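Local coordinates for periplasmic binding protein/LacI transcriptional regulator (Brachyspira murdochii, PDB 4KQC) that probably binds a carbohydrate as the solute-binding component of an ABC transporter, at residues A8-K12 and G91-G95; F18-D24 and Q271-G277; V206-S212 and D244-F250. One frame throughout, in Å; residues are numbered along the deposited sequence. Where two conformers were deposited one is given.

Interaction 1: residues A8-K12 and G91-G95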
ATOM      1  N   ALA A   8       9.274 -20.821  -7.510  1.00 10.68           N
ATOM      2  CA  ALA A   8       7.928 -20.385  -7.844  1.00 10.59           C
ATOM      3  C   ALA A   8       7.645 -19.062  -7.195  1.00 10.57           C
ATOM      4  O   ALA A   8       7.865 -18.896  -5.979  1.00 10.18           O
ATOM      5  CB  ALA A   8       6.925 -21.391  -7.323  1.00 11.36           C
ATOM      6  N   VAL A   9       7.192 -18.114  -8.004  1.00 10.32           N
ATOM      7  CA  VAL A   9       6.747 -16.832  -7.513  1.00 10.34           C
ATOM      8  C   VAL A   9       5.259 -16.642  -7.815  1.00 11.50           C
ATOM      9  O   VAL A   9       4.874 -16.589  -8.993  1.00 12.62           O
ATOM     10  CB  VAL A   9       7.528 -15.661  -8.107  1.00 10.82           C
ATOM     11  CG1 VAL A   9       7.031 -14.362  -7.510  1.00 11.26           C
ATOM     12  CG2 VAL A   9       9.020 -15.860  -7.826  1.00 10.57           C
ATOM     13  N   VAL A  10       4.415 -16.624  -6.772  1.00 10.70           N
ATOM     14  CA  VAL A  10       2.980 -16.470  -6.928  1.00 10.57           C
ATOM     15  C   VAL A  10       2.621 -15.070  -6.498  1.00 10.47           C
ATOM     16  O   VAL A  10       2.753 -14.729  -5.329  1.00  9.84           O
ATOM     17  CB  VAL A  10       2.245 -17.564  -6.143  1.00 10.95           C
ATOM     18  CG1 VAL A  10       0.749 -17.343  -6.251  1.00 11.73           C
ATOM     19  CG2 VAL A  10       2.676 -18.947  -6.619  1.00 11.55           C
ATOM     20  N   SER A  11       2.226 -14.253  -7.472  1.00 10.62           N
ATOM     21  CA  SER A  11       2.073 -12.840  -7.323  1.00 11.40           C
ATOM     22  C   SER A  11       0.590 -12.481  -7.225  1.00 11.22           C
ATOM     23  O   SER A  11      -0.289 -13.390  -7.376  1.00 11.11           O
ATOM     24  CB  SER A  11       2.623 -12.145  -8.596  1.00 12.31           C
ATOM     25  OG  SER A  11       1.737 -12.380  -9.696  1.00 14.15           O
ATOM     26  N   LYS A  12       0.265 -11.211  -7.114  1.00 11.68           N
ATOM     27  CA  LYS A  12      -1.179 -10.800  -7.173  1.00 12.80           C
ATOM     28  C   LYS A  12      -1.719 -10.574  -8.586  1.00 12.51           C
ATOM     29  O   LYS A  12      -2.871 -10.160  -8.772  1.00 13.44           O
ATOM     30  CB  LYS A  12      -1.402  -9.557  -6.328  1.00 13.16           C
ATOM     31  CG  LYS A  12      -1.040  -9.698  -4.843  1.00 13.48           C
ATOM     32  CD  LYS A  12      -1.587  -8.552  -4.025  1.00 14.52           C
ATOM     33  CE  LYS A  12      -1.024  -8.570  -2.610  1.00 15.73           C
ATOM     34  NZ  LYS A  12      -1.693  -7.549  -1.784  1.00 18.88           N
ATOM     35  N   GLY A  91       7.470 -14.645   2.097  1.00 10.57           N
ATOM     36  CA  GLY A  91       6.423 -13.693   1.692  1.00 10.79           C
ATOM     37  C   GLY A  91       7.028 -12.492   0.946  1.00 10.62           C
ATOM     38  O   GLY A  91       8.208 -12.080   1.180  1.00 10.39           O
ATOM     39  N   PHE A  92       6.224 -11.854   0.122  1.00 10.08           N
ATOM     40  CA  PHE A  92       6.602 -10.590  -0.434  1.00 10.56           C
ATOM     41  C   PHE A  92       5.435  -9.667  -0.630  1.00 10.77           C
ATOM     42  O   PHE A  92       4.304 -10.102  -0.692  1.00 10.93           O
ATOM     43  CB  PHE A  92       7.514 -10.741  -1.658  1.00 10.10           C
ATOM     44  CG  PHE A  92       6.832 -11.175  -2.913  1.00 10.55           C
ATOM     45  CD1 PHE A  92       6.319 -12.424  -2.996  1.00  9.97           C
ATOM     46  CD2 PHE A  92       6.747 -10.349  -4.018  1.00 10.83           C
ATOM     47  CE1 PHE A  92       5.730 -12.873  -4.147  1.00 10.86           C
ATOM     48  CE2 PHE A  92       6.157 -10.777  -5.187  1.00 11.35           C
ATOM     49  CZ  PHE A  92       5.626 -12.062  -5.256  1.00 10.48           C
ATOM     50  N   ASP A  93       5.704  -8.357  -0.709  1.00 10.99           N
ATOM     51  CA  ASP A  93       4.588  -7.381  -0.682  1.00 12.62           C
ATOM     52  C   ASP A  93       3.748  -7.658   0.611  1.00 12.60           C
ATOM     53  O   ASP A  93       4.342  -7.919   1.670  1.00 14.38           O
ATOM     54  CB  ASP A  93       3.766  -7.471  -1.991  1.00 12.85           C
ATOM     55  CG  ASP A  93       2.832  -6.324  -2.171  1.00 15.80           C
ATOM     56  OD1 ASP A  93       3.347  -5.201  -2.464  1.00 17.07           O
ATOM     57  OD2 ASP A  93       1.630  -6.509  -1.982  1.00 18.22           O
ATOM     58  N   SER A  94       2.415  -7.730   0.551  1.00 13.77           N
ATOM     59  CA  SER A  94       1.678  -8.012   1.765  1.00 14.97           C
ATOM     60  C   SER A  94       1.901  -9.438   2.278  1.00 14.60           C
ATOM     61  O   SER A  94       1.478  -9.757   3.435  1.00 14.86           O
ATOM     62  CB  SER A  94       0.195  -7.711   1.560  1.00 14.90           C
ATOM     63  OG  SER A  94      -0.242  -8.334   0.394  1.00 16.42           O
ATOM     64  N   GLY A  95       2.491 -10.318   1.445  1.00 13.05           N
ATOM     65  CA  GLY A  95       2.928 -11.627   1.913  1.00 13.48           C
ATOM     66  C   GLY A  95       1.775 -12.505   2.345  1.00 12.36           C
ATOM     67  O   GLY A  95       0.763 -12.572   1.665  1.00 12.79           O
TER
HETATM   68  O   HOH W   1      -0.772  -5.176  -3.054  1.00 31.42           O

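Interaction 2: residues F18-D24 and Q271-G277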
ATOM      1  N   PHE A  18       1.921  -1.848 -11.161  1.00 14.02           N
ATOM      2  CA  PHE A  18       2.931  -2.075 -10.109  1.00 12.95           C
ATOM      3  C   PHE A  18       3.583  -3.433 -10.309  1.00 12.35           C
ATOM      4  O   PHE A  18       4.769  -3.573 -10.172  1.00 11.91           O
ATOM      5  CB  PHE A  18       2.160  -2.020  -8.803  1.00 12.99           C
ATOM      6  CG  PHE A  18       2.956  -2.272  -7.529  1.00 12.42           C
ATOM      7  CD1 PHE A  18       3.111  -3.541  -7.007  1.00 11.96           C
ATOM      8  CD2 PHE A  18       3.478  -1.189  -6.790  1.00 13.50           C
ATOM      9  CE1 PHE A  18       3.690  -3.747  -5.767  1.00 12.62           C
ATOM     10  CE2 PHE A  18       4.100  -1.417  -5.549  1.00 13.52           C
ATOM     11  CZ  PHE A  18       4.236  -2.684  -5.064  1.00 12.79           C
ATOM     12  N   TRP A  19       2.769  -4.458 -10.582  1.00 11.63           N
ATOM     13  CA  TRP A  19       3.240  -5.825 -10.625  1.00 11.54           C
ATOM     14  C   TRP A  19       4.109  -6.155 -11.847  1.00 11.56           C
ATOM     15  O   TRP A  19       4.918  -7.100 -11.789  1.00 11.97           O
ATOM     16  CB  TRP A  19       2.056  -6.827 -10.441  1.00 11.83           C
ATOM     17  CG  TRP A  19       1.599  -6.780  -9.046  1.00 11.82           C
ATOM     18  CD1 TRP A  19       0.654  -5.985  -8.524  1.00 12.56           C
ATOM     19  CD2 TRP A  19       2.173  -7.486  -7.952  1.00 12.46           C
ATOM     20  NE1 TRP A  19       0.565  -6.165  -7.171  1.00 12.91           N
ATOM     21  CE2 TRP A  19       1.501  -7.079  -6.792  1.00 12.98           C
ATOM     22  CE3 TRP A  19       3.154  -8.463  -7.854  1.00 13.98           C
ATOM     23  CZ2 TRP A  19       1.804  -7.582  -5.531  1.00 13.87           C
ATOM     24  CZ3 TRP A  19       3.427  -8.961  -6.560  1.00 13.43           C
ATOM     25  CH2 TRP A  19       2.744  -8.509  -5.450  1.00 13.33           C
ATOM     26  N   VAL A  20       4.028  -5.352 -12.913  1.00 12.37           N
ATOM     27  CA  VAL A  20       4.955  -5.478 -14.022  1.00 12.84           C
ATOM     28  C   VAL A  20       6.381  -5.125 -13.542  1.00 11.89           C
ATOM     29  O   VAL A  20       7.386  -5.804 -13.821  1.00 11.98           O
ATOM     30  CB  VAL A  20       4.506  -4.565 -15.156  1.00 14.23           C
ATOM     31  CG1 VAL A  20       5.501  -4.542 -16.295  1.00 16.54           C
ATOM     32  CG2 VAL A  20       3.162  -5.054 -15.667  1.00 13.93           C
ATOM     33  N   THR A  21       6.440  -4.074 -12.730  1.00 12.02           N
ATOM     34  CA  THR A  21       7.721  -3.686 -12.192  1.00 12.02           C
ATOM     35  C   THR A  21       8.300  -4.693 -11.144  1.00 11.92           C
ATOM     36  O   THR A  21       9.514  -4.960 -11.116  1.00 10.84           O
ATOM     37  CB  THR A  21       7.648  -2.289 -11.595  1.00 13.44           C
ATOM     38  OG1 THR A  21       7.149  -1.384 -12.623  1.00 15.89           O
ATOM     39  CG2 THR A  21       8.998  -1.880 -11.114  1.00 14.43           C
ATOM     40  N   VAL A  22       7.433  -5.270 -10.341  1.00 10.78           N
ATOM     41  CA  VAL A  22       7.831  -6.292  -9.420  1.00 10.51           C
ATOM     42  C   VAL A  22       8.409  -7.449 -10.229  1.00 11.13           C
ATOM     43  O   VAL A  22       9.417  -8.005  -9.833  1.00 10.23           O
ATOM     44  CB  VAL A  22       6.654  -6.810  -8.567  1.00  9.98           C
ATOM     45  CG1 VAL A  22       7.066  -7.981  -7.697  1.00  9.57           C
ATOM     46  CG2 VAL A  22       6.034  -5.703  -7.701  1.00 10.35           C
ATOM     47  N   ARG A  23       7.712  -7.855 -11.285  1.00 11.03           N
ATOM     48  CA  ARG A  23       8.222  -8.941 -12.130  1.00 12.33           C
ATOM     49  C   ARG A  23       9.587  -8.634 -12.654  1.00 12.12           C
ATOM     50  O   ARG A  23      10.455  -9.530 -12.662  1.00 11.68           O
ATOM     51  CB  ARG A  23       7.293  -9.340 -13.271  1.00 13.04           C
ATOM     52  CG  ARG A  23       7.782 -10.531 -14.089  1.00 14.05           C
ATOM     53  CD  ARG A  23       6.724 -11.031 -15.054  1.00 15.15           C
ATOM     54  NE  ARG A  23       6.397 -10.077 -16.083  1.00 17.47           N
ATOM     55  CZ  ARG A  23       5.611 -10.300 -17.130  1.00 20.41           C
ATOM     56  NH1 ARG A  23       4.964 -11.449 -17.259  1.00 20.66           N
ATOM     57  NH2 ARG A  23       5.475  -9.355 -18.058  1.00 22.46           N
ATOM     58  N   ASP A  24       9.800  -7.397 -13.105  1.00 11.88           N
ATOM     59  CA  ASP A  24      11.131  -7.022 -13.609  1.00 13.71           C
ATOM     60  C   ASP A  24      12.220  -7.263 -12.546  1.00 12.36           C
ATOM     61  O   ASP A  24      13.323  -7.769 -12.891  1.00 12.43           O
ATOM     62  CB  ASP A  24      11.194  -5.555 -13.995  1.00 15.29           C
ATOM     63  CG  ASP A  24      10.341  -5.213 -15.231  1.00 19.17           C
ATOM     64  OD1 ASP A  24      10.090  -6.110 -16.076  1.00 20.63           O
ATOM     65  OD2 ASP A  24       9.967  -4.015 -15.326  1.00 22.98           O
ATOM     66  N   GLN A 271       5.773   2.919  -2.913  1.00 10.08           N
ATOM     67  CA  GLN A 271       6.640   1.796  -2.620  1.00 10.98           C
ATOM     68  C   GLN A 271       7.740   1.650  -3.672  1.00 10.99           C
ATOM     69  O   GLN A 271       7.858   2.461  -4.549  1.00 12.28           O
ATOM     70  CB  GLN A 271       5.823   0.508  -2.535  1.00 11.10           C
ATOM     71  CG  GLN A 271       4.563   0.514  -1.649  1.00 11.78           C
ATOM     72  CD  GLN A 271       3.868  -0.828  -1.675  1.00 12.55           C
ATOM     73  OE1 GLN A 271       4.440  -1.831  -1.183  1.00 15.40           O
ATOM     74  NE2 GLN A 271       2.704  -0.903  -2.242  1.00 13.03           N
ATOM     75  N   ASP A 272       8.568   0.605  -3.554  1.00 11.67           N
ATOM     76  CA  ASP A 272       9.686   0.343  -4.519  1.00 12.38           C
ATOM     77  C   ASP A 272       9.457  -1.069  -5.089  1.00 11.64           C
ATOM     78  O   ASP A 272      10.047  -2.056  -4.597  1.00 11.60           O
ATOM     79  CB  ASP A 272      11.020   0.435  -3.807  1.00 12.60           C
ATOM     80  CG  ASP A 272      12.226   0.301  -4.747  1.00 13.31           C
ATOM     81  OD1 ASP A 272      12.134  -0.066  -5.945  1.00 14.27           O
ATOM     82  OD2 ASP A 272      13.386   0.617  -4.312  1.00 14.64           O
ATOM     83  N   PRO A 273       8.525  -1.178  -6.054  1.00 11.04           N
ATOM     84  CA  PRO A 273       8.140  -2.510  -6.560  1.00 11.42           C
ATOM     85  C   PRO A 273       9.296  -3.320  -7.133  1.00 11.55           C
ATOM     86  O   PRO A 273       9.391  -4.538  -6.876  1.00 10.99           O
ATOM     87  CB  PRO A 273       7.083  -2.193  -7.615  1.00 11.59           C
ATOM     88  CG  PRO A 273       7.273  -0.740  -7.965  1.00 11.84           C
ATOM     89  CD  PRO A 273       7.714  -0.109  -6.681  1.00 11.69           C
ATOM     90  N   TYR A 274      10.233  -2.685  -7.839  1.00 11.99           N
ATOM     91  CA  TYR A 274      11.352  -3.440  -8.336  1.00 11.70           C
ATOM     92  C   TYR A 274      12.144  -4.139  -7.234  1.00 11.41           C
ATOM     93  O   TYR A 274      12.512  -5.312  -7.333  1.00 12.01           O
ATOM     94  CB  TYR A 274      12.267  -2.545  -9.135  1.00 12.89           C
ATOM     95  CG  TYR A 274      13.379  -3.265  -9.812  1.00 13.17           C
ATOM     96  CD1 TYR A 274      14.565  -3.551  -9.123  1.00 13.96           C
ATOM     97  CD2 TYR A 274      13.309  -3.556 -11.173  1.00 13.56           C
ATOM     98  CE1 TYR A 274      15.637  -4.169  -9.797  1.00 14.18           C
ATOM     99  CE2 TYR A 274      14.373  -4.146 -11.846  1.00 14.43           C
ATOM    100  CZ  TYR A 274      15.533  -4.451 -11.139  1.00 15.63           C
ATOM    101  OH  TYR A 274      16.651  -5.069 -11.737  1.00 18.51           O
ATOM    102  N   SER A 275      12.432  -3.403  -6.177  1.00 11.68           N
ATOM    103  CA  SER A 275      13.122  -3.955  -5.030  0.60 11.82           C
ATOM    104  C   SER A 275      12.354  -5.035  -4.323  1.00 11.65           C
ATOM    105  O   SER A 275      12.943  -6.000  -3.857  1.00 11.40           O
ATOM    106  CB  SER A 275      13.460  -2.853  -4.031  0.60 11.87           C
ATOM    107  OG  SER A 275      14.360  -3.356  -3.052  0.60 12.77           O
ATOM    108  N   ILE A 276      11.036  -4.873  -4.241  1.00 11.29           N
ATOM    109  CA  ILE A 276      10.185  -5.917  -3.665  1.00 10.75           C
ATOM    110  C   ILE A 276      10.399  -7.194  -4.435  1.00 10.60           C
ATOM    111  O   ILE A 276      10.632  -8.241  -3.862  1.00 10.80           O
ATOM    112  CB  ILE A 276       8.743  -5.482  -3.640  1.00 10.62           C
ATOM    113  CG1 ILE A 276       8.555  -4.361  -2.606  1.00 11.09           C
ATOM    114  CG2 ILE A 276       7.826  -6.624  -3.350  1.00 11.28           C
ATOM    115  CD1 ILE A 276       7.241  -3.616  -2.701  1.00 11.43           C
ATOM    116  N   GLY A 277      10.343  -7.138  -5.728  1.00 10.10           N
ATOM    117  CA  GLY A 277      10.537  -8.360  -6.506  1.00 10.15           C
ATOM    118  C   GLY A 277      11.952  -8.890  -6.459  1.00 10.61           C
ATOM    119  O   GLY A 277      12.176 -10.085  -6.328  1.00 11.48           O
TER

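Interaction 3: residues V206-S212 and D244-F250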
ATOM      1  N   VAL A 206     -14.089  18.601   6.885  1.00 12.83           N
ATOM      2  CA  VAL A 206     -12.766  18.134   7.335  1.00 13.03           C
ATOM      3  C   VAL A 206     -11.700  19.047   6.815  1.00 12.70           C
ATOM      4  O   VAL A 206     -11.930  19.843   5.882  1.00 11.60           O
ATOM      5  CB  VAL A 206     -12.494  16.672   6.928  1.00 12.13           C
ATOM      6  CG1 VAL A 206     -13.570  15.679   7.430  1.00 13.06           C
ATOM      7  CG2 VAL A 206     -12.337  16.564   5.438  1.00 13.21           C
ATOM      8  N   LEU A 207     -10.519  18.997   7.418  1.00 11.84           N
ATOM      9  CA  LEU A 207      -9.376  19.768   6.899  1.00 11.71           C
ATOM     10  C   LEU A 207      -8.522  18.955   5.969  1.00 11.57           C
ATOM     11  O   LEU A 207      -7.878  19.504   5.060  1.00 11.53           O
ATOM     12  CB  LEU A 207      -8.438  20.272   8.025  1.00 12.02           C
ATOM     13  CG  LEU A 207      -8.941  21.265   9.044  1.00 13.12           C
ATOM     14  CD1 LEU A 207      -7.810  21.609  10.047  1.00 13.09           C
ATOM     15  CD2 LEU A 207      -9.347  22.469   8.232  1.00 13.05           C
ATOM     16  N   GLY A 208      -8.461  17.653   6.230  1.00 11.95           N
ATOM     17  CA  GLY A 208      -7.545  16.798   5.423  1.00 11.26           C
ATOM     18  C   GLY A 208      -8.150  15.434   5.271  1.00 11.87           C
ATOM     19  O   GLY A 208      -8.993  15.038   6.052  1.00 11.79           O
ATOM     20  N   ILE A 209      -7.654  14.726   4.271  1.00 11.89           N
ATOM     21  CA  ILE A 209      -8.074  13.382   3.985  1.00 11.03           C
ATOM     22  C   ILE A 209      -6.876  12.571   3.592  1.00 10.50           C
ATOM     23  O   ILE A 209      -6.116  12.967   2.675  1.00 10.61           O
ATOM     24  CB  ILE A 209      -9.062  13.385   2.833  1.00 12.96           C
ATOM     25  CG1 ILE A 209     -10.313  14.255   3.160  1.00 13.29           C
ATOM     26  CG2 ILE A 209      -9.405  11.944   2.506  1.00 13.45           C
ATOM     27  CD1 ILE A 209     -11.278  14.433   1.971  1.00 15.58           C
ATOM     28  N   TYR A 210      -6.655  11.475   4.303  1.00  9.42           N
ATOM     29  CA  TYR A 210      -5.560  10.514   3.975  1.00  9.59           C
ATOM     30  C   TYR A 210      -6.205   9.292   3.262  1.00  9.93           C
ATOM     31  O   TYR A 210      -7.126   8.637   3.778  1.00 10.30           O
ATOM     32  CB  TYR A 210      -4.848  10.058   5.242  1.00 10.52           C
ATOM     33  CG  TYR A 210      -3.998   8.817   5.088  1.00 10.25           C
ATOM     34  CD1 TYR A 210      -3.135   8.626   4.035  1.00 11.04           C
ATOM     35  CD2 TYR A 210      -4.024   7.829   6.043  1.00 11.44           C
ATOM     36  CE1 TYR A 210      -2.288   7.513   3.962  1.00 10.99           C
ATOM     37  CE2 TYR A 210      -3.253   6.709   5.931  1.00 11.92           C
ATOM     38  CZ  TYR A 210      -2.384   6.544   4.926  1.00 11.26           C
ATOM     39  OH  TYR A 210      -1.645   5.402   4.897  1.00 13.02           O
ATOM     40  N   LEU A 211      -5.737   9.043   2.039  1.00 10.27           N
ATOM     41  CA  LEU A 211      -6.148   7.958   1.168  1.00 10.27           C
ATOM     42  C   LEU A 211      -5.162   6.796   1.250  1.00 11.23           C
ATOM     43  O   LEU A 211      -4.035   6.950   0.819  1.00 12.19           O
ATOM     44  CB  LEU A 211      -6.219   8.541  -0.258  1.00 10.82           C
ATOM     45  CG  LEU A 211      -7.071   9.792  -0.494  1.00 11.90           C
ATOM     46  CD1 LEU A 211      -6.743  10.402  -1.845  1.00 13.90           C
ATOM     47  CD2 LEU A 211      -8.527   9.429  -0.330  1.00 13.26           C
ATOM     48  N   SER A 212      -5.519   5.706   1.932  1.00 10.30           N
ATOM     49  CA  SER A 212      -4.588   4.608   2.233  1.00 10.50           C
ATOM     50  C   SER A 212      -4.175   3.735   1.063  1.00  9.89           C
ATOM     51  O   SER A 212      -3.255   2.940   1.235  1.00 10.71           O
ATOM     52  CB  SER A 212      -5.056   3.769   3.430  1.00 11.38           C
ATOM     53  OG  SER A 212      -6.211   3.032   3.120  1.00 11.93           O
ATOM     54  N   ASP A 244      -8.546  25.227   1.724  1.00 15.11           N
ATOM     55  CA  ASP A 244      -8.514  24.114   0.770  1.00 15.02           C
ATOM     56  C   ASP A 244      -8.266  22.790   1.488  1.00 13.09           C
ATOM     57  O   ASP A 244      -7.534  22.727   2.437  1.00 13.42           O
ATOM     58  CB  ASP A 244      -7.411  24.284  -0.219  1.00 17.72           C
ATOM     59  CG  ASP A 244      -7.537  25.557  -1.029  1.00 20.44           C
ATOM     60  OD1 ASP A 244      -8.588  26.202  -0.976  1.00 22.52           O
ATOM     61  OD2 ASP A 244      -6.575  25.844  -1.736  1.00 24.80           O
ATOM     62  N   LEU A 245      -8.914  21.738   0.997  1.00 12.14           N
ATOM     63  CA  LEU A 245      -8.664  20.415   1.529  1.00 11.44           C
ATOM     64  C   LEU A 245      -7.246  19.967   1.244  1.00 11.16           C
ATOM     65  O   LEU A 245      -6.759  20.209   0.139  1.00 12.58           O
ATOM     66  CB  LEU A 245      -9.632  19.391   0.920  1.00 11.98           C
ATOM     67  CG  LEU A 245     -11.035  19.475   1.371  1.00 13.95           C
ATOM     68  CD1 LEU A 245     -11.945  18.638   0.517  1.00 14.60           C
ATOM     69  CD2 LEU A 245     -11.168  18.923   2.788  1.00 14.51           C
ATOM     70  N   VAL A 246      -6.618  19.380   2.246  1.00 10.55           N
ATOM     71  CA  VAL A 246      -5.294  18.758   2.129  1.00 10.44           C
ATOM     72  C   VAL A 246      -5.471  17.262   2.035  1.00 10.50           C
ATOM     73  O   VAL A 246      -5.845  16.628   2.996  1.00 10.41           O
ATOM     74  CB  VAL A 246      -4.360  19.096   3.310  1.00 11.30           C
ATOM     75  CG1 VAL A 246      -2.996  18.445   3.110  1.00 12.01           C
ATOM     76  CG2 VAL A 246      -4.239  20.623   3.433  1.00 12.63           C
ATOM     77  N   VAL A 247      -5.219  16.749   0.850  1.00 10.43           N
ATOM     78  CA  VAL A 247      -5.464  15.346   0.553  1.00  9.73           C
ATOM     79  C   VAL A 247      -4.141  14.679   0.169  1.00  9.69           C
ATOM     80  O   VAL A 247      -3.397  15.216  -0.650  1.00 10.35           O
ATOM     81  CB  VAL A 247      -6.510  15.212  -0.566  1.00 10.25           C
ATOM     82  CG1 VAL A 247      -6.790  13.742  -0.876  1.00 10.59           C
ATOM     83  CG2 VAL A 247      -7.798  15.978  -0.229  1.00 11.35           C
HETATM   84  N   MSE A 248      -3.835  13.545   0.775  1.00  9.18           N
HETATM   85  CA  MSE A 248      -2.562  12.812   0.546  1.00 10.00           C
HETATM   86  C   MSE A 248      -2.892  11.344   0.376  1.00 10.31           C
HETATM   87  O   MSE A 248      -3.741  10.842   1.102  1.00 10.16           O
HETATM   88  CB  MSE A 248      -1.564  13.068   1.704  1.00 11.67           C
HETATM   89  CG  MSE A 248      -1.197  14.558   1.697  1.00 12.37           C
HETATM   90 SE   MSE A 248      -0.153  14.884   3.314  0.65 14.39          SE
HETATM   91  CE  MSE A 248       0.226  16.740   2.814  1.00 13.83           C
ATOM     92  N   GLY A 249      -2.107  10.651  -0.441  1.00 10.68           N
ATOM     93  CA  GLY A 249      -2.355   9.255  -0.732  1.00 11.48           C
ATOM     94  C   GLY A 249      -1.197   8.305  -0.567  1.00 11.11           C
ATOM     95  O   GLY A 249      -0.206   8.572   0.068  1.00 10.59           O
ATOM     96  N   PHE A 250      -1.343   7.187  -1.220  1.00 10.68           N
ATOM     97  CA  PHE A 250      -0.455   6.040  -1.101  1.00 12.36           C
ATOM     98  C   PHE A 250      -0.497   5.293  -2.452  1.00 12.20           C
ATOM     99  O   PHE A 250      -1.561   5.191  -3.145  1.00 12.99           O
ATOM    100  CB  PHE A 250      -1.008   5.150   0.001  1.00 12.60           C
ATOM    101  CG  PHE A 250      -0.007   4.313   0.729  1.00 13.69           C
ATOM    102  CD1 PHE A 250       0.793   3.381   0.054  1.00 15.31           C
ATOM    103  CD2 PHE A 250       0.121   4.463   2.084  1.00 13.98           C
ATOM    104  CE1 PHE A 250       1.714   2.617   0.771  1.00 14.42           C
ATOM    105  CE2 PHE A 250       1.031   3.711   2.803  1.00 15.43           C
ATOM    106  CZ  PHE A 250       1.836   2.776   2.111  1.00 15.50           C
TER

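Interaction 1: residues A8-K12 and G91-G95
The far end of the Phe92 ring approaches the segment 8-12, where Val9 CG1, Val10 O and Ser11 CA all stand oblique to it. The closest of these is Val9 CG1, 3.5 Å from Phe92 CZ, and the two side chains cross at about a right angle. A chi1 of -167° swings the flat carboxylate of Asp93 away from its own N and turns OD2 to Lys12, a salt bridge of 3.5 Å to Lys12 NZ. This bridge is long but reinforced: a water accepts from Lys12 NZ at 2.8 Å and donates to Asp93 OD2 at 2.9 Å. Asp93 OD2 also takes a weak bond from Ser94 N, which helps to fix the carboxylate. Lys12 is extended beyond CG, and its NZ donates to Ser94 OG at 2.7 Å. With an alanine here instead of Lys12, Asp93 OD2 would probably lose its cationic mate and Ser94 OG this donor, so that the serine hydroxyl could turn. Gly95 N bonds back to Phe92 O, closing a type II' turn that presents Asp93 and Ser94 together. Strand 66-68 lies between the two strands; Lys12 meets Asp93 and Ser94 past its end, while Phe92 reaches Val9 from strand to strand. Such a polar cluster at the C-terminal ends of parallel strands is consistent with the cleft-facing edge of a periplasmic binding protein lobe.

Interaction 2: residues F18-D24 and Q271-G277
Phe18 and Pro273 meet where two helices of a Rossmann-like lobe pack together, the segments 18-24 and 273-277 crossing at -46° with their axes 6.7 Å apart. Pro273 CB sits over the centre of the Phe18 ring, 3.7 Å from its centroid, a CH-pi contact lying 12° off the ring normal. Gln271 CB lies in the plane of the same ring, at its edge. The Gln271 amide, inclined 36° to the ring, brings NE2 within 3.6 Å of Phe18 CE2, while its polar atoms bond to Thr111 and Asp251. Val22 CG2 packs on Pro273 CB at 3.7 Å, and Thr21 CG2 reaches Pro273 CG and the start of Tyr274. The backbones touch as well: Val22 CA points its hydrogen at Pro273 O, and Gly277 CA does so toward Val22 O at 3.5 Å, an approach made possible by the missing side chain of glycine. Asp272 N-caps the second helix through a weak bond from Ser275 N to OD1. The pair packs against the parallel sheet: Val22 rests on Phe39 of strand 36-40, and both Val22 and Ile276 rest on Phe92 of strand 89-92.

Interaction 3: residues V206-S212 and D244-F250
Ile209, Leu245 and Phe250 bury the most surface where the parallel strands 208-211 and 246-250 run side by side. Ile209 is held through both its backbone groups: its N donates to Val246 O at 2.9 Å, and its O accepts from Met248 N, a selenomethionine, at 3.0 Å. Val246 N to Leu207 O and Leu211 N to Met248 O continue the pairing outward. The side chain of Ile209 packs through CB on Val247 CG2, with Leu245 CD1 farther off. Beyond them Leu211 CD1 presses on Val247 CG1 at 3.5 Å, a tight carbon contact. Leu245, ahead of its strand, puts CD2 3.3 Å from Val206 O and against Val206 CG2 at 3.7 Å. At the other end the chi1 of Phe250, -152°, lays its ring alongside Tyr210: Phe250 CD2 comes to Tyr210 OH at 3.5 Å, each near the other's ring plane, so the two meet edge to edge. Tyr210 OH bonds to Arg157 O, and the Arg157 guanidinium makes a cation-pi contact with Phe250. Helix 214-223, the crossover of this beta-alpha-beta unit, covers Ile209, Leu211 and Val247, while helix 113-133 covers Tyr210, Val246 and Met248. The chemistry is that of a sheet interior: four backbone hydrogen bonds join the strands as far as Leu211 and Met248, and apolar branches fill both faces. Past that pairing side chains such as Arg157 take over, and charged groups come in at the ends, Arg157 at one and Asp244 with Arg131 at the other.

How the interactions relate
Interactions 1 and 2 belong to one lobe and are in direct contact: Trp19 of the helix packs on Phe92 and Lys12, and Asp93 lies beside Phe18. Interaction 3 is in the core of the other lobe, its centre about 29 Å from that of interaction 1 and about 26 Å from that of interaction 2. It touches interaction 2 through Gln271 and Phe250, where the chain leaves strand 267-270 of one lobe for helix 273-288 of the other. Interactions 2 and 3 are buried, interaction 1 partly so. Interaction 3 is backbone pairing inside a sheet, interaction 2 largely apolar helix packing; interaction 1 combines Phe92 packing with a salt bridge, a hydrogen bond and a bridging water.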